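Local coordinates for putative uncharacterized protein lp_3323 (Lactobacillus plantarum, PDB 3DC7) that is of unknown function but, as a member of the GDSL-like lipase/acylhydrolase family, probably hydrolyses ester or related acyl linkages, at residues G102-C107 with I166-A171. Numbering follows the deposited sequence.
Sequences GQYGDC and IAQMTA
Y104 and M169, a selenomethionine, form a Met-aromatic contact that sets a type II beta turn, Q103 to D106, beside helix 159-173 on the outside of an SGNH-hydrolase alpha/beta fold. Close packing between the two segments centres on SE of M169, which lies 3.7 Å from CD2 of Y104 and 3.8 Å from CE2. Its direction is 66° off the ring normal, so the selenium approaches obliquely rather than over the ring centre. Bends at chi2 and chi3 curl the M169 chain and carry SE to the loop, while the same side chain also packs on M117 and L120 of helix 112-126. The buried M169 side chain thus lies between the loop and helix 112-126.

On the looser side, the exposed Q168 meets the ring at 4.1 Å between its OE1 and Y104 CD2, with amide and ring planes 78° apart. That oxygen is hydrogen-bonded to Y113 OH, and its contact with the ring is loose. The tyrosine is instead anchored at its far end, where OH hydrogen-bonds to OD2 of D172, one turn beyond Q168 on the same helix; R158 of the second subunit also packs on Y104.

The turn presenting the ring is closed by its own bonds. D106 N donates to Q103 O at 3.0 Å, and T111 OG1 shares D106 OD2 with the loop backbone. Q103 N reaches that OD2 at 2.8 Å with an N-H...O angle of 152°, arriving from above the carboxylate plane.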
loop_
_atom_site.group_PDB
_atom_site.type_symbol
_atom_site.label_atom_id
_atom_site.label_comp_id
_atom_site.label_asym_id
_atom_site.label_seq_id
_atom_site.Cartn_x
_atom_site.Cartn_y
_atom_site.Cartn_z
ATOM N N GLY A 102 -15.020 -3.096 -19.085
ATOM C CA GLY A 102 -15.066 -1.716 -19.492
ATOM C C GLY A 102 -13.704 -1.083 -19.332
ATOM O O GLY A 102 -12.686 -1.768 -19.277
ATOM N N GLN A 103 -13.704 0.237 -19.233
ATOM C CA GLN A 103 -12.497 1.040 -19.308
ATOM C C GLN A 103 -12.613 2.173 -18.281
ATOM O O GLN A 103 -13.706 2.678 -18.002
ATOM C CB GLN A 103 -12.389 1.596 -20.733
ATOM C CG GLN A 103 -11.051 2.168 -21.108
ATOM C CD GLN A 103 -10.884 2.361 -22.616
ATOM O OE1 GLN A 103 -11.421 1.591 -23.433
ATOM N NE2 GLN A 103 -10.121 3.388 -22.990
ATOM N N TYR A 104 -11.480 2.555 -17.706
ATOM C CA TYR A 104 -11.431 3.666 -16.765
ATOM C C TYR A 104 -12.044 4.917 -17.417
ATOM O O TYR A 104 -11.646 5.319 -18.503
ATOM C CB TYR A 104 -9.982 3.894 -16.327
ATOM C CG TYR A 104 -9.787 5.032 -15.362
ATOM C CD1 TYR A 104 -9.234 6.240 -15.789
ATOM C CD2 TYR A 104 -10.139 4.905 -14.026
ATOM C CE1 TYR A 104 -9.038 7.302 -14.904
ATOM C CE2 TYR A 104 -9.956 5.956 -13.129
ATOM C CZ TYR A 104 -9.402 7.155 -13.582
ATOM O OH TYR A 104 -9.215 8.208 -12.711
ATOM N N GLY A 105 -13.048 5.497 -16.771
ATOM C CA GLY A 105 -13.778 6.614 -17.365
ATOM C C GLY A 105 -15.209 6.281 -17.756
ATOM O O GLY A 105 -16.010 7.187 -17.991
ATOM N N ASP A 106 -15.541 4.993 -17.846
ATOM C CA ASP A 106 -16.936 4.590 -18.072
ATOM C C ASP A 106 -17.776 4.999 -16.871
ATOM O O ASP A 106 -17.302 4.940 -15.730
ATOM C CB ASP A 106 -17.057 3.075 -18.280
ATOM C CG ASP A 106 -16.474 2.614 -19.599
ATOM O OD1 ASP A 106 -16.278 3.450 -20.504
ATOM O OD2 ASP A 106 -16.210 1.402 -19.722
ATOM N N CYS A 107 -19.012 5.414 -17.120
ATOM C CA CYS A 107 -19.856 5.900 -16.029
ATOM C C CYS A 107 -21.258 5.296 -15.959
ATOM O O CYS A 107 -22.150 5.842 -15.290
ATOM C CB CYS A 107 -19.906 7.432 -16.005
ATOM S SG CYS A 107 -20.220 8.189 -17.569
ATOM N N ILE A 166 -10.961 -1.896 -9.188
ATOM C CA ILE A 166 -11.302 -1.509 -7.811
ATOM C C ILE A 166 -10.242 -0.587 -7.179
ATOM O O ILE A 166 -10.576 0.476 -6.623
ATOM C CB ILE A 166 -11.570 -2.759 -6.927
ATOM C CG1 ILE A 166 -12.828 -3.497 -7.425
ATOM C CG2 ILE A 166 -11.767 -2.363 -5.477
ATOM C CD1 ILE A 166 -12.950 -4.932 -6.945
ATOM N N ALA A 167 -8.968 -0.972 -7.275
ATOM C CA ALA A 167 -7.896 -0.115 -6.749
ATOM C C ALA A 167 -7.924 1.272 -7.405
ATOM O O ALA A 167 -7.914 2.280 -6.698
ATOM C CB ALA A 167 -6.550 -0.766 -6.897
ATOM N N GLN A 168 -7.999 1.331 -8.739
ATOM C CA GLN A 168 -8.034 2.633 -9.434
ATOM C C GLN A 168 -9.260 3.476 -9.098
ATOM O O GLN A 168 -9.118 4.658 -8.789
ATOM C CB GLN A 168 -7.940 2.481 -10.952
ATOM C CG GLN A 168 -6.627 1.871 -11.461
ATOM C CD GLN A 168 -6.774 1.256 -12.861
ATOM O OE1 GLN A 168 -7.694 1.605 -13.617
ATOM N NE2 GLN A 168 -5.854 0.341 -13.213
HETATM N N MSE A 169 -10.443 2.888 -9.171
HETATM C CA MSE A 169 -11.693 3.614 -8.901
HETATM C C MSE A 169 -11.830 4.051 -7.447
HETATM O O MSE A 169 -12.254 5.166 -7.197
HETATM C CB MSE A 169 -12.931 2.804 -9.299
HETATM C CG MSE A 169 -13.083 2.586 -10.786
HETATM SE SE MSE A 169 -13.054 4.278 -11.755
HETATM C CE MSE A 169 -14.580 5.178 -10.962
ATOM N N THR A 170 -11.493 3.189 -6.490
ATOM C CA THR A 170 -11.589 3.594 -5.073
ATOM C C THR A 170 -10.697 4.791 -4.765
ATOM O O THR A 170 -11.087 5.664 -3.993
ATOM C CB THR A 170 -11.311 2.464 -4.077
ATOM O OG1 THR A 170 -10.047 1.863 -4.356
ATOM C CG2 THR A 170 -12.382 1.421 -4.155
ATOM N N ALA A 171 -9.518 4.825 -5.401
ATOM C CA ALA A 171 -8.557 5.907 -5.262
ATOM C C ALA A 171 -9.156 7.260 -5.600
ATOM O O ALA A 171 -8.969 8.223 -4.857
ATOM C CB ALA A 171 -7.327 5.645 -6.112
#